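Local coordinates for protein D-ribitol-5-phosphate phosphatase (Bacteroides thetaiotaomicron, PDB 4JB3) that removes the phosphate from D-ribitol 5-phosphate and D-ribitol 1-phosphate, and also from 5-amino-6-(5-phospho-D-ribitylamino)uracil, as a magnesium-dependent phosphatase of the haloacid dehalogenase superfamily, at residues F191-G195 and S196-H200. Sequence-based numbering, arbitrary orientation.
Sequences FVDDG and SSNIH. With NA (sodium ion), chain B.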
ATOM      1  N   PHE A 191      -9.756   4.499   7.848  1.00  7.09           N
ATOM      2  CA  PHE A 191      -8.882   4.462   6.694  1.00  6.51           C
ATOM      3  C   PHE A 191      -7.513   4.980   7.111  1.00  6.25           C
ATOM      4  O   PHE A 191      -7.394   6.098   7.602  1.00  7.16           O
ATOM      5  CB  PHE A 191      -9.473   5.306   5.563  1.00  8.10           C
ATOM      6  CG  PHE A 191      -8.588   5.426   4.350  1.00  6.75           C
ATOM      7  CD1 PHE A 191      -8.089   4.297   3.705  1.00  8.12           C
ATOM      8  CD2 PHE A 191      -8.288   6.671   3.830  1.00  8.06           C
ATOM      9  CE1 PHE A 191      -7.285   4.427   2.564  1.00  9.42           C
ATOM     10  CE2 PHE A 191      -7.493   6.805   2.703  1.00  9.18           C
ATOM     11  CZ  PHE A 191      -6.995   5.685   2.069  1.00  8.97           C
ATOM     12  N   VAL A 192      -6.489   4.148   6.926  1.00  6.62           N
ATOM     13  CA  VAL A 192      -5.127   4.433   7.369  1.00  6.86           C
ATOM     14  C   VAL A 192      -4.196   4.573   6.170  1.00  6.66           C
ATOM     15  O   VAL A 192      -3.921   3.591   5.485  1.00  8.15           O
ATOM     16  CB  VAL A 192      -4.600   3.315   8.290  1.00  6.19           C
ATOM     17  CG1 VAL A 192      -3.244   3.708   8.882  1.00  6.48           C
ATOM     18  CG2 VAL A 192      -5.593   2.992   9.397  1.00  7.27           C
ATOM     19  N   ASP A 193      -3.715   5.785   5.918  1.00  6.56           N
ATOM     20  CA  ASP A 193      -2.956   6.077   4.708  1.00  7.17           C
ATOM     21  C   ASP A 193      -2.026   7.226   5.023  1.00  7.37           C
ATOM     22  O   ASP A 193      -2.419   8.175   5.706  1.00  7.64           O
ATOM     23  CB  ASP A 193      -3.936   6.460   3.581  1.00  8.63           C
ATOM     24  CG  ASP A 193      -3.305   6.426   2.197  1.00 11.27           C
ATOM     25  OD1 ASP A 193      -2.238   7.038   1.988  1.00 13.48           O
ATOM     26  OD2 ASP A 193      -3.882   5.784   1.295  1.00 15.45           O
ATOM     27  N   ASP A 194      -0.785   7.148   4.546  1.00  7.15           N
ATOM     28  CA  ASP A 194       0.166   8.219   4.820  1.00  5.61           C
ATOM     29  C   ASP A 194       0.037   9.413   3.876  1.00  6.33           C
ATOM     30  O   ASP A 194       0.670  10.455   4.099  1.00  8.90           O
ATOM     31  CB  ASP A 194       1.611   7.700   4.792  1.00  8.33           C
ATOM     32  CG  ASP A 194       1.994   7.119   3.446  1.00 12.45           C
ATOM     33  OD1 ASP A 194       1.233   6.273   2.936  1.00 14.38           O
ATOM     34  OD2 ASP A 194       3.053   7.500   2.895  1.00 16.40           O
ATOM     35  N   GLY A 195      -0.768   9.259   2.819  1.00  8.27           N
ATOM     36  CA  GLY A 195      -0.871  10.299   1.803  1.00  7.19           C
ATOM     37  C   GLY A 195      -2.027  11.261   2.018  1.00  8.19           C
ATOM     38  O   GLY A 195      -3.182  10.832   2.158  1.00  6.92           O
ATOM     39  N   SER A 196      -1.714  12.556   2.054  1.00  9.53           N
ATOM     40  CA  SER A 196      -2.696  13.596   2.347  1.00  8.21           C
ATOM     41  C   SER A 196      -3.881  13.596   1.401  1.00  9.42           C
ATOM     42  O   SER A 196      -5.027  13.648   1.851  1.00  8.09           O
ATOM     43  CB  SER A 196      -2.029  14.976   2.358  1.00 11.88           C
ATOM     44  OG  SER A 196      -1.143  15.060   3.442  1.00 20.48           O
ATOM     45  N   SER A 197      -3.619  13.555   0.099  1.00  8.78           N
ATOM     46  CA  SER A 197      -4.708  13.608  -0.877  1.00  7.68           C
ATOM     47  C   SER A 197      -5.649  12.425  -0.687  1.00  7.86           C
ATOM     48  O   SER A 197      -6.867  12.570  -0.796  1.00  8.37           O
ATOM     49  CB  SER A 197      -4.170  13.634  -2.306  1.00 11.02           C
ATOM     50  OG  SER A 197      -3.451  14.832  -2.555  1.00 19.36           O
ATOM     51  N   ASN A 198      -5.095  11.256  -0.372  1.00  7.88           N
ATOM     52  CA  ASN A 198      -5.920  10.074  -0.159  1.00  9.07           C
ATOM     53  C   ASN A 198      -6.782  10.236   1.084  1.00  8.45           C
ATOM     54  O   ASN A 198      -7.959   9.861   1.093  1.00  7.69           O
ATOM     55  CB  ASN A 198      -5.036   8.833   0.003  1.00  8.44           C
ATOM     56  CG  ASN A 198      -4.287   8.483  -1.257  1.00 11.74           C
ATOM     57  OD1 ASN A 198      -4.592   8.985  -2.343  1.00 11.13           O
ATOM     58  ND2 ASN A 198      -3.289   7.607  -1.127  1.00 11.21           N
ATOM     59  N   ILE A 199      -6.189  10.768   2.151  1.00  6.29           N
ATOM     60  CA  ILE A 199      -6.916  11.028   3.391  1.00  6.48           C
ATOM     61  C   ILE A 199      -8.081  11.992   3.148  1.00  6.67           C
ATOM     62  O   ILE A 199      -9.191  11.782   3.646  1.00  7.95           O
ATOM     63  CB  ILE A 199      -5.960  11.564   4.474  1.00  7.38           C
ATOM     64  CG1 ILE A 199      -5.020  10.451   4.947  1.00  8.36           C
ATOM     65  CG2 ILE A 199      -6.736  12.157   5.649  1.00  9.29           C
ATOM     66  CD1 ILE A 199      -5.682   9.394   5.845  1.00  9.33           C
ATOM     67  N   HIS A 200      -7.846  13.041   2.366  1.00  6.18           N
ATOM     68  CA  HIS A 200      -8.897  14.019   2.131  1.00  7.04           C
ATOM     69  C   HIS A 200     -10.100  13.440   1.397  1.00  9.39           C
ATOM     70  O   HIS A 200     -11.241  13.721   1.767  1.00  8.42           O
ATOM     71  CB  HIS A 200      -8.347  15.257   1.432  1.00  7.43           C
ATOM     72  CG  HIS A 200      -7.325  15.986   2.246  1.00  7.70           C
ATOM     73  ND1 HIS A 200      -7.511  16.274   3.581  1.00 11.75           N
ATOM     74  CD2 HIS A 200      -6.111  16.489   1.912  1.00  8.72           C
ATOM     75  CE1 HIS A 200      -6.452  16.924   4.037  1.00 11.42           C
ATOM     76  NE2 HIS A 200      -5.589  17.068   3.046  1.00 11.29           N
TER
HETATM   77 NA    NA B 301       1.099   5.127   0.904  1.00 12.21          NA
HETATM   78  O   HOH W   1      -0.240   6.944   0.090  1.00 15.46           O
HETATM   79  O   HOH W   2       2.958   6.451   0.289  1.00 22.52           O
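D193 and N198 face each other where the loop after strand 189-192 leads into helix 196-204, the start of a beta-alpha-beta unit in the Rossmann-like HAD core; the adjacent acids D193 and D194 correspond to the acidic pair of HAD motif IV, as in relatives. The carboxylate of D193 meets the N198 amide with the two planes 76° apart. ND2 of N198 comes to D193 OD2 from above the carboxylate plane at 3.1 Å and bonds only weakly to OD1. On its anti side that same D193 OD1 takes the backbone N of G195 (2.8 Å), closing an Asx turn, and it also accepts from a water on the sodium ion. With K169 also in a salt bridge to OD2, both oxygens have several partners, which probably fixes the carboxylate's rotation. The CB of D194 points away from the helix; with CG between backbone N and carbonyl carbon (chi1 61°), its OD1 reaches the sodium ion at 2.3 Å, beside D30 and G32, probably in the magnesium's place. Toward the sheet the packing is close: CD1 of I199 lies 3.5 Å from D193 O, and the F191 ring turns its edge to the helix, CE2 3.5 Å from N198 O. S196, S197 and H200 form the solvent side, where S196 OG hydrogen-bonds with Q211 NE2. G195 is the N-cap, and its O accepts I199 N in the carbonyl plane at 3.0 Å.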